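Local coordinates for protein oxidoreductase (Azotobacter vinelandii, PDB 7D5M) that binds NAD+ and, as a homolog of inositol dehydrogenase, is probably an NAD-dependent oxidoreductase of the Gfo/Idh/MocA family, at residues I12-V17 and S31-D36; R66-P69 and T73-E76; L304-G309 and H325-F330; D318-A323 and L329-S334. One frame throughout, in Å; residues are numbered along the deposited sequence.

Interaction 1 (I12-V17 and S31-D36); sequences IRWAMV and SAALRD
The indole of W14 lies under the methyl of A33, whose CB is 3.4 Å from CH2 of W14 and 3.7 Å from the centroid of the six-membered ring, 21° off its normal: a CH-pi contact over one face, displaced toward the rim. W14 reaches it because CG stands anti to the backbone N (chi1 -178°), which carries the long ring from strand 12-16 out to helix 26-34. The small side chain of A33 suits a helix surface that must come down close upon a broad flat ring. L34, the next residue, adds a looser touch: its CD2 is 4.2 Å from CZ3 of W14, the two side chains crossing at about a right angle. NE1 of W14 is satisfied by OG of S89, which helps to fix the turn of the ring, and F39 meets the same indole. An alanine in place of W14 is likely to open a gap beneath A33 and L34 and leave the S89 hydroxyl without its indole donor. Strand 12-16, helix 26-34 and strand 39-45 make the first beta-alpha-beta unit of the NAD-binding Rossmann fold, whose helix packs on its sheet partly through this contact.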
# COMPACT_ATOMS: atom_id res chain seq x y z
N ILE A 12 1.85 -39.99 -13.50
CA ILE A 12 2.42 -40.06 -14.87
C ILE A 12 3.92 -40.34 -14.73
O ILE A 12 4.61 -39.62 -13.98
CB ILE A 12 2.17 -38.75 -15.65
CG1 ILE A 12 0.69 -38.36 -15.76
CG2 ILE A 12 2.83 -38.82 -17.02
CD1 ILE A 12 -0.18 -39.32 -16.52
N ARG A 13 4.43 -41.35 -15.42
CA ARG A 13 5.89 -41.65 -15.43
C ARG A 13 6.58 -40.53 -16.23
O ARG A 13 6.18 -40.29 -17.39
CB ARG A 13 6.14 -43.06 -15.97
CG ARG A 13 5.52 -44.15 -15.10
CD ARG A 13 5.88 -45.54 -15.58
NE ARG A 13 5.56 -45.80 -16.98
CZ ARG A 13 4.40 -46.28 -17.44
NH1 ARG A 13 3.40 -46.56 -16.63
NH2 ARG A 13 4.25 -46.46 -18.74
N TRP A 14 7.55 -39.87 -15.61
CA TRP A 14 7.99 -38.52 -16.04
C TRP A 14 9.51 -38.37 -16.06
O TRP A 14 10.21 -38.94 -15.21
CB TRP A 14 7.31 -37.49 -15.13
CG TRP A 14 7.56 -36.05 -15.42
CD1 TRP A 14 7.23 -35.34 -16.55
CD2 TRP A 14 8.10 -35.10 -14.49
NE1 TRP A 14 7.58 -34.02 -16.38
CE2 TRP A 14 8.11 -33.85 -15.13
CE3 TRP A 14 8.61 -35.20 -13.19
CZ2 TRP A 14 8.62 -32.70 -14.50
CZ3 TRP A 14 9.10 -34.07 -12.57
CH2 TRP A 14 9.10 -32.84 -13.22
N ALA A 15 9.99 -37.57 -17.01
CA ALA A 15 11.39 -37.15 -17.15
C ALA A 15 11.46 -35.63 -17.33
O ALA A 15 10.47 -35.00 -17.77
CB ALA A 15 12.02 -37.84 -18.33
N MET A 16 12.63 -35.08 -17.03
CA MET A 16 12.99 -33.71 -17.42
C MET A 16 14.15 -33.77 -18.40
O MET A 16 14.99 -34.68 -18.29
CB MET A 16 13.37 -32.87 -16.20
CG MET A 16 12.17 -32.52 -15.35
SD MET A 16 12.57 -31.19 -14.20
CE MET A 16 12.61 -29.79 -15.33
N VAL A 17 14.15 -32.84 -19.35
CA VAL A 17 15.35 -32.47 -20.14
C VAL A 17 15.72 -31.05 -19.74
O VAL A 17 14.85 -30.16 -19.85
CB VAL A 17 15.12 -32.60 -21.66
CG1 VAL A 17 16.40 -32.36 -22.43
CG2 VAL A 17 14.53 -33.95 -22.02
N SER A 31 8.83 -29.33 -8.18
CA SER A 31 7.98 -29.01 -7.00
C SER A 31 6.51 -29.18 -7.39
O SER A 31 5.76 -29.84 -6.64
CB SER A 31 8.30 -27.64 -6.47
OG SER A 31 7.73 -27.46 -5.19
N ALA A 32 6.10 -28.63 -8.53
CA ALA A 32 4.71 -28.63 -9.01
C ALA A 32 4.31 -30.02 -9.52
O ALA A 32 3.18 -30.46 -9.25
CB ALA A 32 4.54 -27.58 -10.09
N ALA A 33 5.19 -30.68 -10.27
CA ALA A 33 4.89 -31.97 -10.94
C ALA A 33 4.75 -33.10 -9.90
O ALA A 33 3.82 -33.94 -10.03
CB ALA A 33 5.96 -32.28 -11.95
N LEU A 34 5.60 -33.12 -8.87
CA LEU A 34 5.66 -34.25 -7.91
C LEU A 34 4.55 -34.09 -6.86
O LEU A 34 4.19 -35.09 -6.21
CB LEU A 34 7.05 -34.28 -7.28
CG LEU A 34 8.19 -34.52 -8.26
CD1 LEU A 34 9.52 -34.43 -7.55
CD2 LEU A 34 8.05 -35.87 -8.96
N ARG A 35 3.99 -32.90 -6.75
CA ARG A 35 2.97 -32.58 -5.73
C ARG A 35 1.70 -33.39 -6.00
O ARG A 35 1.32 -33.56 -7.18
CB ARG A 35 2.68 -31.09 -5.73
CG ARG A 35 2.00 -30.62 -4.45
CD ARG A 35 1.82 -29.12 -4.54
NE ARG A 35 1.48 -28.52 -3.27
CZ ARG A 35 1.44 -27.21 -3.06
NH1 ARG A 35 1.65 -26.37 -4.07
NH2 ARG A 35 1.11 -26.74 -1.87
N ASP A 36 1.08 -33.91 -4.93
CA ASP A 36 -0.29 -34.49 -4.99
C ASP A 36 -0.34 -35.68 -5.95
O ASP A 36 -1.40 -35.90 -6.56
CB ASP A 36 -1.33 -33.45 -5.41
CG ASP A 36 -1.30 -32.19 -4.57
OD1 ASP A 36 -0.93 -32.28 -3.39
OD2 ASP A 36 -1.64 -31.12 -5.12

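Interaction 2 (R66-P69 and T73-E76)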
# COMPACT_ATOMS: atom_id res chain seq x y z
N ARG A 66 19.08 -44.34 -15.42
CA ARG A 66 17.99 -43.61 -16.12
C ARG A 66 18.30 -42.10 -16.11
O ARG A 66 17.38 -41.32 -16.41
CB ARG A 66 16.64 -43.91 -15.48
CG ARG A 66 16.25 -45.38 -15.53
CD ARG A 66 14.91 -45.63 -14.89
NE ARG A 66 13.79 -45.49 -15.82
CZ ARG A 66 12.53 -45.74 -15.49
NH1 ARG A 66 12.23 -46.13 -14.27
NH2 ARG A 66 11.56 -45.58 -16.38
N CYS A 67 19.53 -41.72 -15.77
CA CYS A 67 20.09 -40.37 -16.03
C CYS A 67 20.87 -40.46 -17.34
O CYS A 67 22.04 -40.91 -17.30
CB CYS A 67 20.99 -39.89 -14.91
SG CYS A 67 20.15 -39.79 -13.31
N TYR A 68 20.24 -40.10 -18.44
CA TYR A 68 20.80 -40.26 -19.81
C TYR A 68 21.55 -39.00 -20.21
O TYR A 68 21.26 -37.91 -19.71
CB TYR A 68 19.68 -40.58 -20.79
CG TYR A 68 18.85 -41.78 -20.41
CD1 TYR A 68 19.23 -43.07 -20.76
CD2 TYR A 68 17.66 -41.64 -19.71
CE1 TYR A 68 18.47 -44.17 -20.43
CE2 TYR A 68 16.88 -42.73 -19.37
CZ TYR A 68 17.27 -44.00 -19.76
OH TYR A 68 16.51 -45.09 -19.44
N PRO A 69 22.54 -39.10 -21.12
CA PRO A 69 23.33 -37.94 -21.53
C PRO A 69 22.60 -36.93 -22.41
O PRO A 69 23.07 -35.80 -22.52
CB PRO A 69 24.50 -38.56 -22.30
CG PRO A 69 23.93 -39.85 -22.83
CD PRO A 69 23.05 -40.36 -21.70
N THR A 73 18.65 -40.23 -26.45
CA THR A 73 18.93 -41.48 -25.70
C THR A 73 17.83 -41.71 -24.66
O THR A 73 17.34 -42.84 -24.54
CB THR A 73 20.31 -41.45 -25.03
OG1 THR A 73 21.22 -41.14 -26.09
CG2 THR A 73 20.63 -42.75 -24.34
N LEU A 74 17.46 -40.65 -23.93
CA LEU A 74 16.35 -40.74 -22.96
C LEU A 74 15.13 -41.38 -23.64
O LEU A 74 14.63 -42.38 -23.10
CB LEU A 74 16.03 -39.33 -22.45
CG LEU A 74 14.70 -39.19 -21.71
CD1 LEU A 74 14.75 -39.87 -20.35
CD2 LEU A 74 14.36 -37.71 -21.56
N PHE A 75 14.68 -40.84 -24.77
CA PHE A 75 13.43 -41.29 -25.44
C PHE A 75 13.64 -42.72 -25.95
O PHE A 75 12.75 -43.55 -25.72
CB PHE A 75 12.99 -40.33 -26.54
CG PHE A 75 12.76 -38.91 -26.08
CD1 PHE A 75 12.50 -38.62 -24.75
CD2 PHE A 75 12.80 -37.86 -26.99
CE1 PHE A 75 12.30 -37.32 -24.33
CE2 PHE A 75 12.60 -36.55 -26.57
CZ PHE A 75 12.35 -36.28 -25.24
N GLU A 76 14.78 -43.01 -26.59
CA GLU A 76 15.04 -44.34 -27.21
C GLU A 76 15.13 -45.42 -26.12
O GLU A 76 14.47 -46.47 -26.29
CB GLU A 76 16.30 -44.32 -28.08
CG GLU A 76 16.69 -45.70 -28.62
CD GLU A 76 17.92 -45.74 -29.51
OE1 GLU A 76 18.80 -44.84 -29.37
OE2 GLU A 76 18.01 -46.68 -30.35
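In the NAD-binding Rossmann fold, the loop between helix 50-59 and helix 71-78 doubles back on the first turns of the second helix, chiefly through Y68. The aromatic ring lies against the helix backbone: CA of L74 stands over one face, 4.0 Å from the ring centroid and 28° off the normal, a CH-pi contact made by the main chain itself. The L74 side chain crosses that of Y68 at about a right angle, its CD1 3.5 Å from CD2 of Y68. With CG of L74 anti to its own nitrogen (chi1 166°), the branch reaches CD2 and CE2 of the tyrosine and also packs on A43 of strand 39-45. At the other ortho carbon, CG2 of T73 comes obliquely to within 3.9 Å of CD1 of Y68, while CD of P69 approaches CG2 of T73 at 4.3 Å. Threonine fits this place because its two branches divide the work: CG2 faces the tyrosine and proline, and OG1 bonds to OD1 of D70. Tyrosine likewise serves two ends, since its OH is hydrogen-bonded to OE2 of E78, later on the same helix, and that bond limits how the ring can shift. No hydrogen bond joins the two segments directly. Their contact is dispersive and CH-pi in nature, so its strength rests on close fit, with the polar ends of Y68 and T73 held by acidic residues beside it.

Interaction 3 (L304-G309 and H325-F330); sequences LERGMG and HPEGLF
H325 opens the contact through its backbone: NH2 of R306 donates to O of H325 at 2.8 Å, with an angle of 149° at the hydrogen. The donor lies in the carbonyl plane of H325, while the oxygen is tilted from the guanidinium plane. Water 1 makes a second link to this oxygen, accepting from NE of R306 at 2.8 Å and donating to O of H325 at 3.0 Å, so one carbonyl is gripped both directly and through solvent. The imidazole of H325 leads away, with ND1 bonded to O of G322. After P326, the carboxylate of E327 lies over a face of the guanidinium, the two planes stacked and only 8° apart. OE2 of E327 is 3.4 Å from NH1 of R306, a salt bridge that is purely electrostatic, the oxygen standing well above the plane of the donors. The arginine starts from a type II beta turn, E305 to M308, at the end of strand 301-305, outermost within this chain in the mixed sheet of the C-terminal alpha/beta domain; G307 accepts the positive phi that the turn demands. A bend at chi3 (64°) brings the R306 guanidinium flat against E327, whose CG also packs 3.7 Å from NE of R306. Arginine suits the site because its several donors also serve D319, I321 and G322. E327 is fixed in turn by the backbone N of R320 at OE2 and by Q148 at OE1. Beyond it, G328 takes the N-cap position of helix 329-349, which L329 and F330 begin.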
# COMPACT_ATOMS: atom_id res chain seq x y z
N LEU A 304 -10.57 -8.11 -3.91
CA LEU A 304 -11.07 -9.49 -3.80
C LEU A 304 -9.91 -10.36 -3.32
O LEU A 304 -8.80 -10.19 -3.84
CB LEU A 304 -11.56 -9.98 -5.17
CG LEU A 304 -12.50 -9.05 -5.92
CD1 LEU A 304 -13.07 -9.75 -7.14
CD2 LEU A 304 -13.63 -8.55 -5.04
N GLU A 305 -10.18 -11.25 -2.37
CA GLU A 305 -9.17 -12.10 -1.70
C GLU A 305 -9.36 -13.55 -2.13
O GLU A 305 -10.51 -14.03 -2.13
CB GLU A 305 -9.30 -11.98 -0.19
CG GLU A 305 -8.73 -10.68 0.35
CD GLU A 305 -7.26 -10.71 0.72
OE1 GLU A 305 -6.64 -11.79 0.65
OE2 GLU A 305 -6.73 -9.63 1.09
N ARG A 306 -8.25 -14.22 -2.42
CA ARG A 306 -8.21 -15.69 -2.66
C ARG A 306 -8.96 -16.39 -1.53
O ARG A 306 -8.75 -16.05 -0.33
CB ARG A 306 -6.76 -16.18 -2.67
CG ARG A 306 -6.59 -17.62 -3.10
CD ARG A 306 -5.23 -18.15 -2.67
NE ARG A 306 -5.05 -18.19 -1.22
CZ ARG A 306 -5.62 -19.07 -0.40
NH1 ARG A 306 -6.45 -20.01 -0.87
NH2 ARG A 306 -5.37 -19.02 0.90
N GLY A 307 -9.78 -17.38 -1.88
CA GLY A 307 -10.39 -18.29 -0.89
C GLY A 307 -11.69 -17.79 -0.30
O GLY A 307 -12.28 -18.53 0.52
N MET A 308 -12.19 -16.62 -0.68
CA MET A 308 -13.42 -16.05 -0.06
C MET A 308 -14.67 -16.54 -0.79
O MET A 308 -14.64 -16.72 -2.02
CB MET A 308 -13.38 -14.53 -0.01
CG MET A 308 -12.36 -14.00 0.99
SD MET A 308 -12.68 -14.50 2.70
CE MET A 308 -13.99 -13.37 3.12
N GLY A 309 -15.76 -16.69 -0.04
CA GLY A 309 -17.03 -17.27 -0.54
C GLY A 309 -17.72 -16.44 -1.60
O GLY A 309 -18.56 -17.00 -2.33
N HIS A 325 -4.25 -17.06 4.50
CA HIS A 325 -2.92 -17.72 4.41
C HIS A 325 -2.39 -17.48 3.00
O HIS A 325 -3.08 -17.83 2.04
CB HIS A 325 -3.00 -19.22 4.70
CG HIS A 325 -3.63 -19.59 6.00
ND1 HIS A 325 -4.99 -19.79 6.14
CD2 HIS A 325 -3.09 -19.85 7.21
CE1 HIS A 325 -5.26 -20.12 7.39
NE2 HIS A 325 -4.10 -20.18 8.06
N PRO A 326 -1.19 -16.89 2.81
CA PRO A 326 -0.71 -16.57 1.47
C PRO A 326 -0.25 -17.81 0.70
O PRO A 326 0.65 -18.50 1.16
CB PRO A 326 0.48 -15.64 1.70
CG PRO A 326 0.98 -16.02 3.07
CD PRO A 326 -0.26 -16.42 3.85
N GLU A 327 -0.89 -18.09 -0.43
CA GLU A 327 -0.34 -19.01 -1.45
C GLU A 327 0.65 -18.23 -2.32
O GLU A 327 0.71 -16.97 -2.22
CB GLU A 327 -1.48 -19.66 -2.24
CG GLU A 327 -2.28 -20.63 -1.39
CD GLU A 327 -3.30 -21.48 -2.14
OE1 GLU A 327 -3.37 -21.37 -3.38
OE2 GLU A 327 -3.99 -22.26 -1.46
N GLY A 328 1.44 -18.94 -3.10
CA GLY A 328 2.47 -18.30 -3.94
C GLY A 328 2.57 -18.94 -5.30
O GLY A 328 1.67 -19.72 -5.68
N LEU A 329 3.63 -18.64 -6.03
CA LEU A 329 3.77 -19.09 -7.43
C LEU A 329 3.89 -20.62 -7.49
O LEU A 329 3.54 -21.19 -8.53
CB LEU A 329 4.98 -18.39 -8.06
CG LEU A 329 5.21 -18.68 -9.55
CD1 LEU A 329 4.03 -18.25 -10.39
CD2 LEU A 329 6.48 -17.97 -10.03
N PHE A 330 4.35 -21.29 -6.43
CA PHE A 330 4.44 -22.77 -6.43
C PHE A 330 3.04 -23.38 -6.52
O PHE A 330 2.86 -24.41 -7.21
CB PHE A 330 5.25 -23.30 -5.25
CG PHE A 330 6.73 -23.06 -5.42
CD1 PHE A 330 7.54 -23.98 -6.07
CD2 PHE A 330 7.31 -21.89 -4.94
CE1 PHE A 330 8.90 -23.75 -6.22
CE2 PHE A 330 8.67 -21.66 -5.11
CZ PHE A 330 9.46 -22.58 -5.76
O HOH W 1 -4.36 -15.89 0.22

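Interaction 4 (D318-A323 and L329-S334). With NAD (nicotinamide-adenine-dinucleotide), chain B.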
# COMPACT_ATOMS: atom_id res chain seq x y z
N ASP A 318 -9.13 -24.64 -6.50
CA ASP A 318 -7.71 -24.99 -6.27
C ASP A 318 -7.20 -24.48 -4.92
O ASP A 318 -6.00 -24.67 -4.66
CB ASP A 318 -6.84 -24.49 -7.43
CG ASP A 318 -7.07 -25.23 -8.74
OD1 ASP A 318 -7.70 -26.32 -8.70
OD2 ASP A 318 -6.64 -24.71 -9.78
N ASP A 319 -8.05 -23.94 -4.04
CA ASP A 319 -7.58 -23.49 -2.71
C ASP A 319 -6.99 -24.69 -1.95
O ASP A 319 -7.68 -25.72 -1.85
CB ASP A 319 -8.69 -22.81 -1.90
CG ASP A 319 -9.12 -21.47 -2.47
OD1 ASP A 319 -8.27 -20.78 -3.08
OD2 ASP A 319 -10.30 -21.12 -2.28
N ARG A 320 -5.75 -24.55 -1.47
CA ARG A 320 -5.04 -25.62 -0.71
C ARG A 320 -5.02 -25.28 0.78
O ARG A 320 -4.74 -26.17 1.60
CB ARG A 320 -3.62 -25.77 -1.25
CG ARG A 320 -3.58 -26.27 -2.69
CD ARG A 320 -2.30 -25.90 -3.42
NE ARG A 320 -2.42 -26.25 -4.82
CZ ARG A 320 -2.16 -27.45 -5.35
NH1 ARG A 320 -1.70 -28.43 -4.58
NH2 ARG A 320 -2.32 -27.66 -6.64
N ILE A 321 -5.34 -24.03 1.13
CA ILE A 321 -5.50 -23.60 2.54
C ILE A 321 -6.47 -22.42 2.58
O ILE A 321 -6.68 -21.78 1.54
CB ILE A 321 -4.12 -23.28 3.14
CG1 ILE A 321 -4.18 -23.18 4.67
CG2 ILE A 321 -3.53 -22.05 2.47
CD1 ILE A 321 -2.85 -23.26 5.37
N GLY A 322 -7.06 -22.18 3.75
CA GLY A 322 -8.09 -21.15 3.97
C GLY A 322 -7.62 -19.76 3.60
O GLY A 322 -6.40 -19.47 3.68
N ALA A 323 -8.57 -18.91 3.22
CA ALA A 323 -8.38 -17.47 2.93
C ALA A 323 -7.53 -16.82 4.02
O ALA A 323 -7.69 -17.21 5.21
CB ALA A 323 -9.72 -16.80 2.82
N LEU A 329 3.63 -18.64 -6.03
CA LEU A 329 3.77 -19.09 -7.43
C LEU A 329 3.89 -20.62 -7.49
O LEU A 329 3.54 -21.19 -8.53
CB LEU A 329 4.98 -18.39 -8.06
CG LEU A 329 5.21 -18.68 -9.55
CD1 LEU A 329 4.03 -18.25 -10.39
CD2 LEU A 329 6.48 -17.97 -10.03
N PHE A 330 4.35 -21.29 -6.43
CA PHE A 330 4.44 -22.77 -6.43
C PHE A 330 3.04 -23.38 -6.52
O PHE A 330 2.86 -24.41 -7.21
CB PHE A 330 5.25 -23.30 -5.25
CG PHE A 330 6.73 -23.06 -5.42
CD1 PHE A 330 7.54 -23.98 -6.07
CD2 PHE A 330 7.31 -21.89 -4.94
CE1 PHE A 330 8.90 -23.75 -6.22
CE2 PHE A 330 8.67 -21.66 -5.11
CZ PHE A 330 9.46 -22.58 -5.76
N GLU A 331 2.05 -22.76 -5.88
CA GLU A 331 0.65 -23.23 -5.95
C GLU A 331 0.13 -23.04 -7.38
O GLU A 331 -0.48 -23.97 -7.92
CB GLU A 331 -0.24 -22.50 -4.94
CG GLU A 331 -0.09 -23.07 -3.54
CD GLU A 331 1.29 -22.90 -2.93
OE1 GLU A 331 1.99 -23.94 -2.72
OE2 GLU A 331 1.69 -21.75 -2.68
N ALA A 332 0.37 -21.87 -7.97
CA ALA A 332 -0.02 -21.57 -9.37
C ALA A 332 0.55 -22.66 -10.28
O ALA A 332 -0.20 -23.23 -11.11
CB ALA A 332 0.46 -20.19 -9.76
N TRP A 333 1.84 -22.96 -10.15
CA TRP A 333 2.48 -23.99 -11.02
C TRP A 333 1.89 -25.38 -10.73
O TRP A 333 1.73 -26.16 -11.69
CB TRP A 333 3.99 -24.01 -10.85
CG TRP A 333 4.69 -22.98 -11.66
CD1 TRP A 333 4.57 -21.62 -11.61
CD2 TRP A 333 5.68 -23.26 -12.66
NE1 TRP A 333 5.41 -21.04 -12.52
CE2 TRP A 333 6.11 -22.02 -13.17
CE3 TRP A 333 6.22 -24.44 -13.17
CZ2 TRP A 333 7.06 -21.93 -14.18
CZ3 TRP A 333 7.17 -24.35 -14.16
CH2 TRP A 333 7.57 -23.11 -14.67
N SER A 334 1.62 -25.68 -9.46
CA SER A 334 0.99 -26.97 -9.05
C SER A 334 -0.40 -27.09 -9.67
O SER A 334 -0.77 -28.21 -10.07
CB SER A 334 0.94 -27.11 -7.55
OG SER A 334 2.25 -27.06 -7.00
PA NAD B . 19.25 -21.98 -17.15
O1A NAD B . 20.37 -21.61 -18.07
O2A NAD B . 19.21 -21.45 -15.75
O5B NAD B . 19.14 -23.58 -17.10
C5B NAD B . 19.39 -24.43 -18.27
C4B NAD B . 19.50 -25.85 -17.79
O4B NAD B . 19.38 -26.77 -18.91
C3B NAD B . 20.83 -26.22 -17.12
O3B NAD B . 20.60 -27.19 -16.10
C2B NAD B . 21.63 -26.79 -18.29
O2B NAD B . 22.70 -27.63 -17.92
C1B NAD B . 20.53 -27.58 -18.98
N9A NAD B . 20.77 -27.89 -20.38
C8A NAD B . 21.19 -27.01 -21.34
N7A NAD B . 21.25 -27.54 -22.54
C5A NAD B . 20.82 -28.85 -22.36
C6A NAD B . 20.65 -29.92 -23.26
N6A NAD B . 20.87 -29.82 -24.57
N1A NAD B . 20.19 -31.09 -22.75
C2A NAD B . 19.97 -31.17 -21.43
N3A NAD B . 20.08 -30.23 -20.49
C4A NAD B . 20.52 -29.08 -21.03
O3 NAD B . 17.84 -21.58 -17.83
PN NAD B . 16.42 -21.24 -17.13
O1N NAD B . 16.39 -19.80 -16.70
O2N NAD B . 16.12 -22.30 -16.10
O5D NAD B . 15.40 -21.38 -18.36
C5D NAD B . 15.23 -22.61 -19.07
C4D NAD B . 13.97 -22.47 -19.87
O4D NAD B . 12.88 -22.14 -18.96
C3D NAD B . 14.00 -21.33 -20.90
O3D NAD B . 13.26 -21.71 -22.04
C2D NAD B . 13.34 -20.17 -20.15
O2D NAD B . 12.74 -19.22 -21.02
C1D NAD B . 12.27 -20.92 -19.35
N1N NAD B . 11.81 -20.21 -18.12
C2N NAD B . 10.45 -20.05 -17.91
C3N NAD B . 9.98 -19.35 -16.80
C7N NAD B . 8.49 -19.35 -16.56
O7N NAD B . 7.78 -20.16 -17.19
N7N NAD B . 8.00 -18.50 -15.66
C4N NAD B . 10.90 -18.72 -15.96
C5N NAD B . 12.27 -18.88 -16.19
C6N NAD B . 12.68 -19.75 -17.18
O HOH W 2 -1.28 -30.20 -7.54
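A buried arginine lies here against residues 329-334 with no hydrogen bond to them: S334 presents its CB, not its hydroxyl, over one face of the R320 guanidinium, with CB 3.4 Å from NH2, which bonds instead to OD1 of N335, one residue on. The hydroxyl is turned back on its own helix, where OG of S334 donates to O of F330 at 2.7 Å; that carbonyl also takes the backbone N of S334 from the opposite face of its plane. Earlier along the arginine, CD of R320 packs 3.6 Å from CG of E331. A run extended from CG to NE (chi2 156°, chi3 -172°) lets R320 span from its loop to the helix. The charges find their main partners in the Rossmann domain: R320 pairs with D36 and E331 with R35. A leucine in place of R320 would probably leave D36 without this salt-bridge mate and uncover S334 CB. On another side of the same helix, CZ2 of W333 lies 3.6 Å from O7N of NAD. The first turns of helix 329-349 thus join the C-terminal domain to the Rossmann domain and help line the nicotinamide end of the NAD pocket.

Overall arrangement
Interactions 3 and 4 form one cluster, their centres about 7 Å apart and both using the start of helix 329-349. NH1 of R306 meets OD1 of D319 at 3.0 Å in a salt bridge between them. Interaction 4 is tied in turn to interaction 1 across the domain boundary, where OD2 of D36 and NH1 of R320 are 2.7 Å apart, and NH1 of R35 and OE1 of E331 2.8 Å. Interaction 2 touches interaction 1 through L74 and V17, far from the C-terminal pair: its nearest atoms are about 17 Å from interaction 4. NAD touches V17 of interaction 1 and W333 of interaction 4, so contacts in both domains border the cofactor pocket.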